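Local coordinates for protein L-cysteine S-thiosulfotransferase subunit SoxA (Paracoccus denitrificans, PDB 2C1D) that forms with SoxX the heme enzyme that joins thiosulfate to a cysteine of the sulfur carrier SoxYZ, passing the released electrons to cytochrome c, at residues 60-65 with 138-143; 71-76 with 120-125; 167-172 with 246-251; 182-187 with 196-201. One frame throughout, in Å; residues are numbered along the deposited sequence.

Interaction 1. Residues 60-65 with 138-143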
# COMPACT_ATOMS: atom_id res chain seq x y z
N VAL A 60 -9.20 -7.06 21.21
CA VAL A 60 -8.83 -8.40 21.67
C VAL A 60 -7.31 -8.54 21.74
O VAL A 60 -6.75 -9.15 22.67
CB VAL A 60 -9.41 -9.45 20.69
CG1 VAL A 60 -8.99 -10.84 21.07
CG2 VAL A 60 -10.95 -9.30 20.65
N PHE A 61 -6.63 -7.99 20.75
CA PHE A 61 -5.19 -8.12 20.67
C PHE A 61 -4.46 -7.09 21.51
O PHE A 61 -3.37 -7.37 21.99
CB PHE A 61 -4.77 -8.17 19.20
CG PHE A 61 -5.54 -9.22 18.47
CD1 PHE A 61 -6.65 -8.89 17.69
CD2 PHE A 61 -5.25 -10.56 18.69
CE1 PHE A 61 -7.42 -9.91 17.06
CE2 PHE A 61 -5.99 -11.55 18.08
CZ PHE A 61 -7.08 -11.23 17.28
N VAL A 62 -5.09 -5.94 21.73
CA VAL A 62 -4.62 -5.01 22.77
C VAL A 62 -4.63 -5.71 24.14
O VAL A 62 -3.65 -5.64 24.86
CB VAL A 62 -5.45 -3.77 22.84
CG1 VAL A 62 -5.11 -2.91 24.07
CG2 VAL A 62 -5.32 -2.98 21.53
N ASP A 63 -5.74 -6.38 24.49
CA ASP A 63 -5.83 -7.05 25.81
C ASP A 63 -4.83 -8.21 25.97
O ASP A 63 -4.23 -8.40 27.02
CB ASP A 63 -7.28 -7.52 26.12
CG ASP A 63 -7.48 -7.90 27.61
OD1 ASP A 63 -7.34 -7.00 28.49
OD2 ASP A 63 -7.76 -9.06 28.02
N ARG A 64 -4.62 -8.96 24.91
CA ARG A 64 -3.64 -10.01 24.93
C ARG A 64 -2.21 -9.43 25.04
O ARG A 64 -1.34 -10.03 25.67
CB ARG A 64 -3.77 -10.79 23.65
CG ARG A 64 -3.04 -12.06 23.62
CD ARG A 64 -2.53 -12.35 22.25
NE ARG A 64 -3.31 -13.33 21.58
CZ ARG A 64 -3.34 -13.54 20.27
NH1 ARG A 64 -2.66 -12.82 19.38
NH2 ARG A 64 -4.11 -14.52 19.86
N GLY A 65 -1.99 -8.28 24.40
CA GLY A 65 -0.75 -7.54 24.56
C GLY A 65 -0.52 -7.19 26.03
O GLY A 65 0.59 -7.26 26.52
N LEU A 138 2.85 -4.05 20.04
CA LEU A 138 2.72 -2.76 19.33
C LEU A 138 1.32 -2.20 19.46
O LEU A 138 1.15 -1.00 19.54
CB LEU A 138 3.01 -2.89 17.85
CG LEU A 138 4.39 -3.30 17.35
CD1 LEU A 138 4.69 -2.72 15.99
CD2 LEU A 138 5.50 -3.00 18.32
N SER A 139 0.33 -3.08 19.47
CA SER A 139 -1.07 -2.68 19.63
C SER A 139 -1.26 -1.99 20.97
O SER A 139 -1.79 -0.88 21.05
CB SER A 139 -1.99 -3.91 19.49
OG SER A 139 -1.97 -4.39 18.14
N LEU A 140 -0.80 -2.66 22.03
CA LEU A 140 -0.85 -2.11 23.39
C LEU A 140 -0.13 -0.77 23.50
O LEU A 140 -0.67 0.20 24.04
CB LEU A 140 -0.24 -3.09 24.41
CG LEU A 140 -0.20 -2.65 25.87
CD1 LEU A 140 -1.61 -2.48 26.45
CD2 LEU A 140 0.65 -3.63 26.71
N ILE A 141 1.08 -0.70 22.95
CA ILE A 141 1.84 0.55 23.04
C ILE A 141 1.16 1.66 22.26
O ILE A 141 1.08 2.81 22.71
CB ILE A 141 3.33 0.33 22.60
CG1 ILE A 141 4.04 -0.54 23.63
CG2 ILE A 141 4.04 1.67 22.39
CD1 ILE A 141 5.33 -1.18 23.14
N SER A 142 0.66 1.32 21.08
CA SER A 142 0.04 2.32 20.20
C SER A 142 -1.15 2.95 20.89
O SER A 142 -1.37 4.17 20.80
CB SER A 142 -0.35 1.73 18.84
OG SER A 142 -0.96 2.73 18.01
N LEU A 143 -1.90 2.15 21.64
CA LEU A 143 -3.05 2.66 22.39
C LEU A 143 -2.71 3.75 23.41
O LEU A 143 -3.54 4.56 23.77
CB LEU A 143 -3.77 1.52 23.12
CG LEU A 143 -5.18 1.84 23.69
CD1 LEU A 143 -6.15 2.45 22.71
CD2 LEU A 143 -5.83 0.60 24.28

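Interaction 2. Residues 71-76 with 120-125. With HEC (heme c), chain I.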
# COMPACT_ATOMS: atom_id res chain seq x y z
N ALA A 71 3.32 -10.62 31.81
CA ALA A 71 3.78 -12.00 31.98
C ALA A 71 5.28 -12.08 32.27
O ALA A 71 6.10 -11.43 31.64
CB ALA A 71 3.43 -12.83 30.75
N ALA A 72 5.61 -12.93 33.24
CA ALA A 72 6.99 -13.20 33.58
C ALA A 72 7.61 -14.12 32.54
O ALA A 72 7.89 -15.29 32.83
CB ALA A 72 7.07 -13.84 34.99
N MET A 73 7.85 -13.61 31.34
CA MET A 73 8.30 -14.44 30.23
C MET A 73 9.80 -14.38 29.98
O MET A 73 10.30 -15.06 29.10
CB MET A 73 7.49 -14.17 28.95
CG MET A 73 7.46 -12.76 28.39
SD MET A 73 6.01 -12.52 27.24
CE MET A 73 6.24 -13.96 26.03
N GLY A 74 10.53 -13.61 30.79
CA GLY A 74 11.98 -13.55 30.70
C GLY A 74 12.64 -14.81 31.23
O GLY A 74 11.99 -15.64 31.89
N VAL A 75 13.93 -14.96 30.95
CA VAL A 75 14.67 -16.16 31.39
C VAL A 75 14.74 -16.25 32.92
O VAL A 75 14.63 -17.33 33.47
CB VAL A 75 16.09 -16.27 30.77
CG1 VAL A 75 15.98 -16.50 29.26
CG2 VAL A 75 16.97 -15.06 31.08
N ASN A 76 14.89 -15.11 33.59
CA ASN A 76 14.76 -15.04 35.06
C ASN A 76 13.38 -14.57 35.57
O ASN A 76 13.28 -14.04 36.69
CB ASN A 76 15.82 -14.11 35.64
CG ASN A 76 17.20 -14.44 35.15
OD1 ASN A 76 17.52 -15.60 34.86
ND2 ASN A 76 18.04 -13.42 35.07
N GLU A 120 18.18 -7.92 25.18
CA GLU A 120 19.15 -7.43 26.16
C GLU A 120 18.70 -7.54 27.62
O GLU A 120 19.54 -7.72 28.48
CB GLU A 120 19.51 -5.98 25.88
CG GLU A 120 20.00 -5.77 24.47
CD GLU A 120 20.69 -4.44 24.26
OE1 GLU A 120 20.58 -3.89 23.14
OE2 GLU A 120 21.36 -3.94 25.21
N ARG A 121 17.40 -7.44 27.89
CA ARG A 121 16.95 -7.32 29.27
C ARG A 121 16.10 -8.47 29.77
O ARG A 121 15.87 -8.58 30.98
CB ARG A 121 16.18 -6.03 29.46
CG ARG A 121 17.02 -4.83 29.20
CD ARG A 121 16.32 -3.53 29.44
NE ARG A 121 17.28 -2.44 29.37
CZ ARG A 121 17.45 -1.62 28.35
NH1 ARG A 121 16.72 -1.70 27.24
NH2 ARG A 121 18.37 -0.67 28.45
N MET A 122 15.62 -9.30 28.86
CA MET A 122 14.85 -10.46 29.27
C MET A 122 15.48 -11.77 28.84
O MET A 122 14.94 -12.84 29.14
CB MET A 122 13.43 -10.33 28.73
CG MET A 122 12.77 -9.04 29.20
SD MET A 122 11.19 -8.84 28.49
CE MET A 122 10.17 -9.85 29.62
N GLY A 123 16.64 -11.69 28.18
CA GLY A 123 17.42 -12.85 27.81
C GLY A 123 16.77 -13.76 26.78
O GLY A 123 17.05 -14.96 26.73
N LEU A 124 15.89 -13.19 25.96
CA LEU A 124 15.13 -13.97 25.01
C LEU A 124 15.63 -13.77 23.59
O LEU A 124 16.24 -12.75 23.23
CB LEU A 124 13.64 -13.66 25.11
CG LEU A 124 12.93 -13.96 26.43
CD1 LEU A 124 11.54 -13.33 26.43
CD2 LEU A 124 12.84 -15.47 26.71
N GLU A 125 15.39 -14.80 22.81
CA GLU A 125 15.57 -14.76 21.38
C GLU A 125 14.64 -13.66 20.88
O GLU A 125 13.53 -13.51 21.39
CB GLU A 125 15.22 -16.14 20.79
CG GLU A 125 14.98 -16.18 19.29
CD GLU A 125 15.11 -17.59 18.72
OE1 GLU A 125 15.12 -18.57 19.51
OE2 GLU A 125 15.21 -17.72 17.47
FE HEC I . 11.89 -1.77 28.09
CHA HEC I . 13.13 1.22 26.75
CHB HEC I . 9.35 -1.68 25.92
CHC HEC I . 10.96 -4.82 29.22
CHD HEC I . 14.04 -1.42 30.74
NA HEC I . 11.35 -0.46 26.63
C1A HEC I . 11.96 0.71 26.24
C2A HEC I . 11.21 1.28 25.17
C3A HEC I . 10.16 0.47 24.94
C4A HEC I . 10.24 -0.66 25.84
CMA HEC I . 9.07 0.65 23.88
CAA HEC I . 11.58 2.59 24.44
CBA HEC I . 11.28 3.73 25.39
CGA HEC I . 11.78 5.08 24.92
O1A HEC I . 12.74 5.17 24.11
O2A HEC I . 11.18 6.08 25.41
NB HEC I . 10.38 -3.02 27.66
C1B HEC I . 9.48 -2.84 26.64
C2B HEC I . 8.74 -4.08 26.48
C3B HEC I . 9.18 -4.95 27.40
C4B HEC I . 10.23 -4.29 28.17
CMB HEC I . 7.59 -4.29 25.47
CAB HEC I . 8.68 -6.42 27.61
CBB HEC I . 8.76 -7.15 26.45
NC HEC I . 12.41 -2.90 29.73
C1C HEC I . 11.95 -4.18 29.94
C2C HEC I . 12.60 -4.67 31.15
C3C HEC I . 13.55 -3.77 31.51
C4C HEC I . 13.37 -2.61 30.66
CMC HEC I . 12.47 -6.13 31.63
CAC HEC I . 14.55 -3.86 32.71
CBC HEC I . 15.34 -4.95 32.85
ND HEC I . 13.35 -0.31 28.64
C1D HEC I . 14.15 -0.44 29.78
C2D HEC I . 15.15 0.60 29.77
C3D HEC I . 14.89 1.41 28.51
C4D HEC I . 13.74 0.78 27.88
CMD HEC I . 16.27 0.87 30.79
CAD HEC I . 15.66 2.64 28.01
CBD HEC I . 15.06 3.88 28.61
CGD HEC I . 15.70 5.14 28.03
O1D HEC I . 15.74 6.18 28.76
O2D HEC I . 16.14 5.10 26.86

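Interaction 3. Residues 167-172 with 246-251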
# COMPACT_ATOMS: atom_id res chain seq x y z
N GLU A 167 12.58 8.77 -1.33
CA GLU A 167 12.99 8.20 -2.62
C GLU A 167 12.23 6.88 -2.92
O GLU A 167 11.75 6.68 -4.03
CB GLU A 167 14.52 8.00 -2.65
CG GLU A 167 15.10 7.81 -4.04
CD GLU A 167 16.46 7.14 -4.06
OE1 GLU A 167 17.15 7.09 -3.01
OE2 GLU A 167 16.85 6.65 -5.15
N ILE A 168 12.13 6.01 -1.92
CA ILE A 168 11.40 4.74 -2.04
C ILE A 168 9.95 5.03 -2.41
O ILE A 168 9.42 4.42 -3.33
CB ILE A 168 11.52 3.91 -0.71
CG1 ILE A 168 12.98 3.53 -0.47
CG2 ILE A 168 10.60 2.65 -0.70
CD1 ILE A 168 13.27 2.91 0.89
N TYR A 169 9.33 6.00 -1.72
CA TYR A 169 7.91 6.33 -1.89
C TYR A 169 7.55 6.66 -3.33
O TYR A 169 6.46 6.29 -3.80
CB TYR A 169 7.48 7.52 -0.98
CG TYR A 169 5.98 7.58 -0.77
CD1 TYR A 169 5.39 6.79 0.19
CD2 TYR A 169 5.16 8.38 -1.57
CE1 TYR A 169 4.03 6.79 0.38
CE2 TYR A 169 3.76 8.38 -1.39
CZ TYR A 169 3.21 7.56 -0.41
OH TYR A 169 1.84 7.53 -0.19
N TYR A 170 8.47 7.33 -4.02
CA TYR A 170 8.28 7.77 -5.40
C TYR A 170 8.96 6.88 -6.45
O TYR A 170 8.88 7.17 -7.62
CB TYR A 170 8.77 9.22 -5.52
CG TYR A 170 7.85 10.16 -4.79
CD1 TYR A 170 8.09 10.53 -3.48
CD2 TYR A 170 6.71 10.64 -5.42
CE1 TYR A 170 7.22 11.39 -2.81
CE2 TYR A 170 5.83 11.48 -4.76
CZ TYR A 170 6.09 11.85 -3.45
OH TYR A 170 5.21 12.69 -2.83
N THR A 171 9.61 5.80 -6.03
CA THR A 171 10.25 4.87 -6.99
C THR A 171 9.23 3.93 -7.56
O THR A 171 8.42 3.34 -6.83
CB THR A 171 11.38 4.10 -6.31
OG1 THR A 171 12.43 5.00 -5.99
CG2 THR A 171 12.07 3.10 -7.30
N ARG A 172 9.25 3.77 -8.88
CA ARG A 172 8.21 3.00 -9.54
C ARG A 172 8.74 1.60 -9.70
O ARG A 172 9.52 1.33 -10.62
CB ARG A 172 7.84 3.62 -10.87
CG ARG A 172 7.20 4.99 -10.71
CD ARG A 172 6.84 5.66 -11.98
NE ARG A 172 5.73 4.95 -12.62
CZ ARG A 172 4.93 5.45 -13.52
NH1 ARG A 172 5.07 6.72 -13.93
NH2 ARG A 172 3.97 4.69 -14.01
N LEU A 246 9.34 5.93 8.52
CA LEU A 246 9.58 7.30 8.98
C LEU A 246 8.97 8.31 8.02
O LEU A 246 8.26 9.24 8.45
CB LEU A 246 11.09 7.58 9.09
CG LEU A 246 11.57 9.02 9.38
CD1 LEU A 246 11.15 9.51 10.79
CD2 LEU A 246 13.08 9.11 9.22
N TYR A 247 9.21 8.10 6.74
CA TYR A 247 8.72 9.01 5.74
C TYR A 247 7.17 8.98 5.67
O TYR A 247 6.53 10.02 5.67
CB TYR A 247 9.34 8.73 4.37
CG TYR A 247 8.78 9.63 3.35
CD1 TYR A 247 9.15 10.98 3.31
CD2 TYR A 247 7.84 9.18 2.44
CE1 TYR A 247 8.61 11.84 2.37
CE2 TYR A 247 7.28 10.04 1.52
CZ TYR A 247 7.67 11.37 1.49
OH TYR A 247 7.08 12.22 0.57
N VAL A 248 6.59 7.78 5.63
CA VAL A 248 5.14 7.63 5.46
C VAL A 248 4.42 8.12 6.73
O VAL A 248 3.42 8.81 6.63
CB VAL A 248 4.73 6.19 5.10
CG1 VAL A 248 3.21 6.03 4.98
CG2 VAL A 248 5.35 5.80 3.77
N ALA A 249 4.96 7.81 7.90
CA ALA A 249 4.42 8.36 9.14
C ALA A 249 4.25 9.89 9.10
O ALA A 249 3.23 10.42 9.53
CB ALA A 249 5.30 7.97 10.33
N SER A 250 5.27 10.57 8.60
CA SER A 250 5.31 12.03 8.57
C SER A 250 4.31 12.59 7.59
O SER A 250 3.87 13.72 7.76
CB SER A 250 6.73 12.54 8.27
OG SER A 250 7.08 12.38 6.90
N ARG A 251 3.91 11.82 6.56
CA ARG A 251 2.86 12.27 5.65
C ARG A 251 1.51 12.44 6.35
O ARG A 251 0.63 13.14 5.86
CB ARG A 251 2.70 11.33 4.44
CG ARG A 251 3.91 11.31 3.50
CD ARG A 251 3.82 10.19 2.47
NE ARG A 251 2.81 10.48 1.47
CZ ARG A 251 3.02 11.24 0.40
NH1 ARG A 251 4.22 11.75 0.14
NH2 ARG A 251 2.02 11.42 -0.46
O HOH W 1 -0.12 9.58 -0.36

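Interaction 4. Residues 182-187 with 196-201. With HEC (heme c), chain J.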
# COMPACT_ATOMS: atom_id res chain seq x y z
N ASN A 182 1.93 6.75 -7.09
CA ASN A 182 1.02 6.52 -8.20
C ASN A 182 -0.39 6.16 -7.72
O ASN A 182 -1.36 6.61 -8.28
CB ASN A 182 1.50 5.38 -9.13
CG ASN A 182 2.63 5.81 -10.03
OD1 ASN A 182 2.61 6.91 -10.60
ND2 ASN A 182 3.62 4.99 -10.14
N CYS A 183 -0.48 5.29 -6.71
CA CYS A 183 -1.77 4.88 -6.18
C CYS A 183 -2.33 5.80 -5.09
O CYS A 183 -3.47 6.27 -5.21
CB CYS A 183 -1.67 3.46 -5.66
SG CYS A 183 -1.40 2.31 -7.02
N HIS A 184 -1.52 6.09 -4.08
CA HIS A 184 -1.95 6.82 -2.88
C HIS A 184 -1.91 8.34 -2.98
O HIS A 184 -2.58 9.02 -2.19
CB HIS A 184 -1.15 6.36 -1.69
CG HIS A 184 -1.43 4.93 -1.36
ND1 HIS A 184 -2.72 4.47 -1.23
CD2 HIS A 184 -0.62 3.87 -1.19
CE1 HIS A 184 -2.69 3.17 -0.97
NE2 HIS A 184 -1.42 2.78 -0.97
N GLU A 185 -1.15 8.87 -3.93
CA GLU A 185 -1.10 10.31 -4.13
C GLU A 185 -1.91 10.69 -5.39
O GLU A 185 -2.87 11.47 -5.30
CB GLU A 185 0.36 10.77 -4.19
CG GLU A 185 0.57 12.28 -4.30
CD GLU A 185 2.04 12.66 -4.21
OE1 GLU A 185 2.56 13.22 -5.20
OE2 GLU A 185 2.69 12.38 -3.17
N ASP A 186 -1.58 10.09 -6.53
CA ASP A 186 -2.25 10.47 -7.79
C ASP A 186 -3.67 10.00 -7.85
O ASP A 186 -4.47 10.58 -8.58
CB ASP A 186 -1.51 9.88 -9.01
CG ASP A 186 -0.14 10.46 -9.20
OD1 ASP A 186 0.20 11.50 -8.56
OD2 ASP A 186 0.69 9.92 -9.96
N ASN A 187 -4.00 8.93 -7.13
CA ASN A 187 -5.30 8.29 -7.31
C ASN A 187 -6.14 8.09 -6.04
O ASN A 187 -7.10 7.32 -6.07
CB ASN A 187 -5.14 6.96 -8.06
CG ASN A 187 -4.89 7.16 -9.53
OD1 ASN A 187 -5.80 7.55 -10.27
ND2 ASN A 187 -3.66 6.94 -9.96
N HIS A 196 -11.29 1.21 -2.65
CA HIS A 196 -11.33 2.68 -2.63
C HIS A 196 -9.98 3.13 -2.10
O HIS A 196 -9.66 2.87 -0.93
CB HIS A 196 -12.43 3.14 -1.65
CG HIS A 196 -12.80 4.59 -1.74
ND1 HIS A 196 -13.68 5.17 -0.86
CD2 HIS A 196 -12.45 5.56 -2.63
CE1 HIS A 196 -13.87 6.43 -1.20
NE2 HIS A 196 -13.13 6.70 -2.26
N LEU A 197 -9.19 3.79 -2.96
CA LEU A 197 -7.85 4.16 -2.62
C LEU A 197 -7.82 5.29 -1.60
O LEU A 197 -8.45 6.35 -1.79
CB LEU A 197 -7.06 4.59 -3.86
CG LEU A 197 -6.38 3.45 -4.61
CD1 LEU A 197 -5.97 3.89 -6.01
CD2 LEU A 197 -5.19 2.87 -3.83
N SER A 198 -7.05 5.08 -0.54
CA SER A 198 -6.78 6.11 0.48
C SER A 198 -5.46 6.82 0.18
O SER A 198 -4.86 6.61 -0.88
CB SER A 198 -6.78 5.47 1.87
OG SER A 198 -5.61 4.74 2.08
N GLN A 199 -5.01 7.67 1.09
CA GLN A 199 -3.70 8.28 0.95
C GLN A 199 -2.59 7.38 1.49
O GLN A 199 -1.46 7.83 1.59
CB GLN A 199 -3.64 9.65 1.62
CG GLN A 199 -4.48 10.68 0.94
CD GLN A 199 -4.61 11.96 1.75
OE1 GLN A 199 -4.22 11.99 2.92
NE2 GLN A 199 -5.10 13.05 1.10
N GLY A 200 -2.94 6.15 1.84
CA GLY A 200 -1.98 5.18 2.34
C GLY A 200 -1.25 5.68 3.56
O GLY A 200 -0.03 5.59 3.64
N GLN A 201 -2.02 6.21 4.51
CA GLN A 201 -1.47 6.70 5.77
C GLN A 201 -1.32 5.54 6.76
O GLN A 201 -2.03 4.54 6.67
CB GLN A 201 -2.36 7.81 6.35
CG GLN A 201 -2.70 9.01 5.38
CD GLN A 201 -1.61 10.06 5.30
OE1 GLN A 201 -0.48 9.81 5.73
NE2 GLN A 201 -1.93 11.26 4.75
FE HEC J . -0.84 0.82 -0.81
CHA HEC J . -3.43 0.26 1.35
CHB HEC J . 1.02 2.02 1.86
CHC HEC J . 1.80 1.25 -2.87
CHD HEC J . -2.82 0.13 -3.48
NA HEC J . -1.16 1.10 1.25
C1A HEC J . -2.31 0.79 1.92
C2A HEC J . -2.14 1.15 3.30
C3A HEC J . -0.88 1.64 3.43
C4A HEC J . -0.26 1.61 2.14
CMA HEC J . -0.20 2.14 4.70
CAA HEC J . -3.19 1.00 4.42
CBA HEC J . -3.86 2.36 4.67
CGA HEC J . -4.85 2.29 5.82
O1A HEC J . -5.47 3.34 6.13
O2A HEC J . -5.06 1.19 6.43
NB HEC J . 1.01 1.49 -0.56
C1B HEC J . 1.62 1.89 0.62
C2B HEC J . 3.01 2.10 0.36
C3B HEC J . 3.23 1.91 -0.93
C4B HEC J . 1.99 1.49 -1.52
CMB HEC J . 4.02 2.59 1.41
CAB HEC J . 4.59 2.03 -1.66
CBB HEC J . 5.50 1.16 -1.14
NC HEC J . -0.56 0.72 -2.83
C1C HEC J . 0.61 0.96 -3.48
C2C HEC J . 0.42 0.74 -4.90
C3C HEC J . -0.88 0.43 -5.09
C4C HEC J . -1.50 0.43 -3.77
CMC HEC J . 1.57 0.91 -5.91
CAC HEC J . -1.72 0.12 -6.37
CBC HEC J . -1.30 -0.64 -7.39
ND HEC J . -2.76 0.28 -1.03
C1D HEC J . -3.39 0.03 -2.25
C2D HEC J . -4.76 -0.36 -2.02
C3D HEC J . -4.94 -0.33 -0.52
C4D HEC J . -3.66 0.08 0.01
CMD HEC J . -5.83 -0.75 -3.06
CAD HEC J . -6.23 -0.62 0.28
CBD HEC J . -7.13 0.62 0.18
CGD HEC J . -6.60 1.81 0.95
O1D HEC J . -5.87 2.67 0.41
O2D HEC J . -6.89 1.94 2.14
O HOH W 1 -0.12 9.58 -0.36

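Interaction 1. Residues 60-65 with 138-143
Ser139 and Leu140, which meet Val62 across this contact, belong to a helical segment in which the backbone bond from Ser142 N to Leu138 O measures 2.8 Å. No hydrogen bond passes between 60-65 and 138-143: Ser139 turns its hydroxyl back to the carbonyl of Lys135 and offers the other helix its CB. That carbon lies 4.0 Å from Val62 CG2. With CG1 anti to the backbone N (chi1 171°), the other branch of Val62 meets Leu143 CD2 at 3.6 Å; the two side chains cross at about a right angle. Leu140 closes the far flank with both methyls, CD1 lying more loosely beside Val62 CG1 and CD2 resting 3.6 Å from Gly65 O. The axes of the two segments cross at -98° and approach to 7.9 Å. Such a crossing of a first and a last helix, with a glycine where they touch, is the signature of the class I cytochrome c fold; here helix 59-70 precedes the heme-binding helix 80-84, and helix 132-143 is the last helix of this first cytochrome c domain. The glycine is Gly65: a CB on it would sit only 3.3 Å from Leu140 CB, and its absence lets the backbones come close, Val62 CA and Leu140 CA being 4.8 Å apart. Leu66 and Trp69 also pack on Leu140, whose side chain lies about 7 Å from the heme. Beside the apolar contact, a salt bridge from Arg64 NH1 to Asp136 OD2 ties the same two helices.

Interaction 2. Residues 71-76 with 120-125
The end of helix 110-122, which carries the axial ligand Cys117 of the first heme, is met here by the loop leading to the heme-binding helix 80-84. Met122 O takes the one hydrogen bond across the contact, from Val75 N at 3.0 Å, and it is nearly straight, with 165° at the hydrogen. Gly123 follows with positive phi and turns the chain out of the helix; a CB there would collide with Val75 CG2. Val75 is held closely on this turn, its CG1 only 3.1 Å from Gly123 O. Leu124 reaches back with its methyls to Met73 O, CD1 at 3.4 Å. Met122 bends at its thioether (chi3 83°), which carries CE toward Gly74 N and Met73 CG, while its SD lies 3.6 Å from CBB of the heme. Arg121, on the heme side of the turn, lays its guanidinium over the porphyrin, with C2D 3.5 Å above the plane of the group, and its CD is 3.3 Å from C4C. Apart from the one backbone bond, the segments meet by van der Waals packing, partly methyl against carbonyl oxygen. The positive charge of Arg121 so close to the porphyrin would probably favour the reduced heme.

Interaction 3. Residues 167-172 with 246-251
A cation-pi stack joins Arg251 to Tyr169: the guanidinium lies flat on the phenol ring, centres 4.1 Å apart and planes 22° from parallel. The arginine chain bends at chi3 (72°), which brings NE beside Tyr169 CZ, and CD adds a CH-pi contact over the same ring. Among the polar bonds, Arg251 NH1 gives one to Tyr170 OH at 3.3 Å and a weak one to Tyr247 OH within its own helix. A water joins the tips of the stacked pair, 2.8 Å from Tyr169 OH and 2.8 Å from Arg251 NH2. Glu185 is the stronger partner beyond, in a salt bridge with Arg251 NH2 and a hydrogen bond with Tyr170 OH. The apolar contacts lie nearer the helices: Tyr169 CB touches Tyr247 CE2 at 3.6 Å, and Tyr169 CD1 meets Val248 CG2 at 3.7 Å. An alanine in place of Tyr169 would probably leave the guanidinium without its flat seat, the water without one of its anchors and a gap beside Val248. The contact joins helix 159-170 to helix 239-251, the first and last of the second cytochrome c domain, and Tyr169 also packs on Cys180 and His184 of the heme-binding helix 180-184 lying beside them.

Interaction 4. Residues 182-187 with 196-201
The CXXCH heme-attachment motif of the second heme ends in this contact, where His184, the axial ligand bound to iron through NE2, is backed by the loop 196-201. Its ND1 donates to Ser198 O at 3.0 Å, the carbonyl oxygen lying in the imidazole plane although the donor stands above the carbonyl's own plane. Gly200 CA covers one ring face, 3.7 Å from the centroid; a CB on this glycine would clash with His184 CD2. Ser198 also grips a heme propionate: its N and OG both donate to O1D, OG at 2.7 Å, while OG accepts from Gly200 N in an ST turn. Leu197 wedges between backbone and porphyrin, with CD1 3.5 Å from Cys183 O and CD2 3.6 Å from the meso carbon CHD. Ile59 of the SoxX chain packs on it too. An alanine at Leu197 would probably open a gap between the heme edge and the Cys183 carbonyl. Cys183, the motif's second cysteine, probably binds heme CAC through a thioether. With NE2 on iron, the bond at ND1 and the glycine over one face would hold the imidazole against rotation, and the carbonyl on ND1 is likely to make the ring a stronger electron donor to iron.

In the fold
The four contacts fall into two pairs, one in each cytochrome c domain. Interactions 1 and 2 come first along the chain, with the segments of interaction 2 lying in sequence between those of interaction 1; their centres are 19 Å apart, and helices 110-122 and 132-143 follow one another. Interactions 3 and 4 repeat this order in the second domain, but their centres are only 12 Å apart and they touch through Glu185, with one water common to both. Interactions 2 and 4, each beside a different heme, lie 41 Å apart on opposite sides of the chain's centre. Helix pairing thus frames each domain, while interactions 2 and 4 lie at the hemes; the heme of the second domain carries the catalytic cysteine as axial ligand.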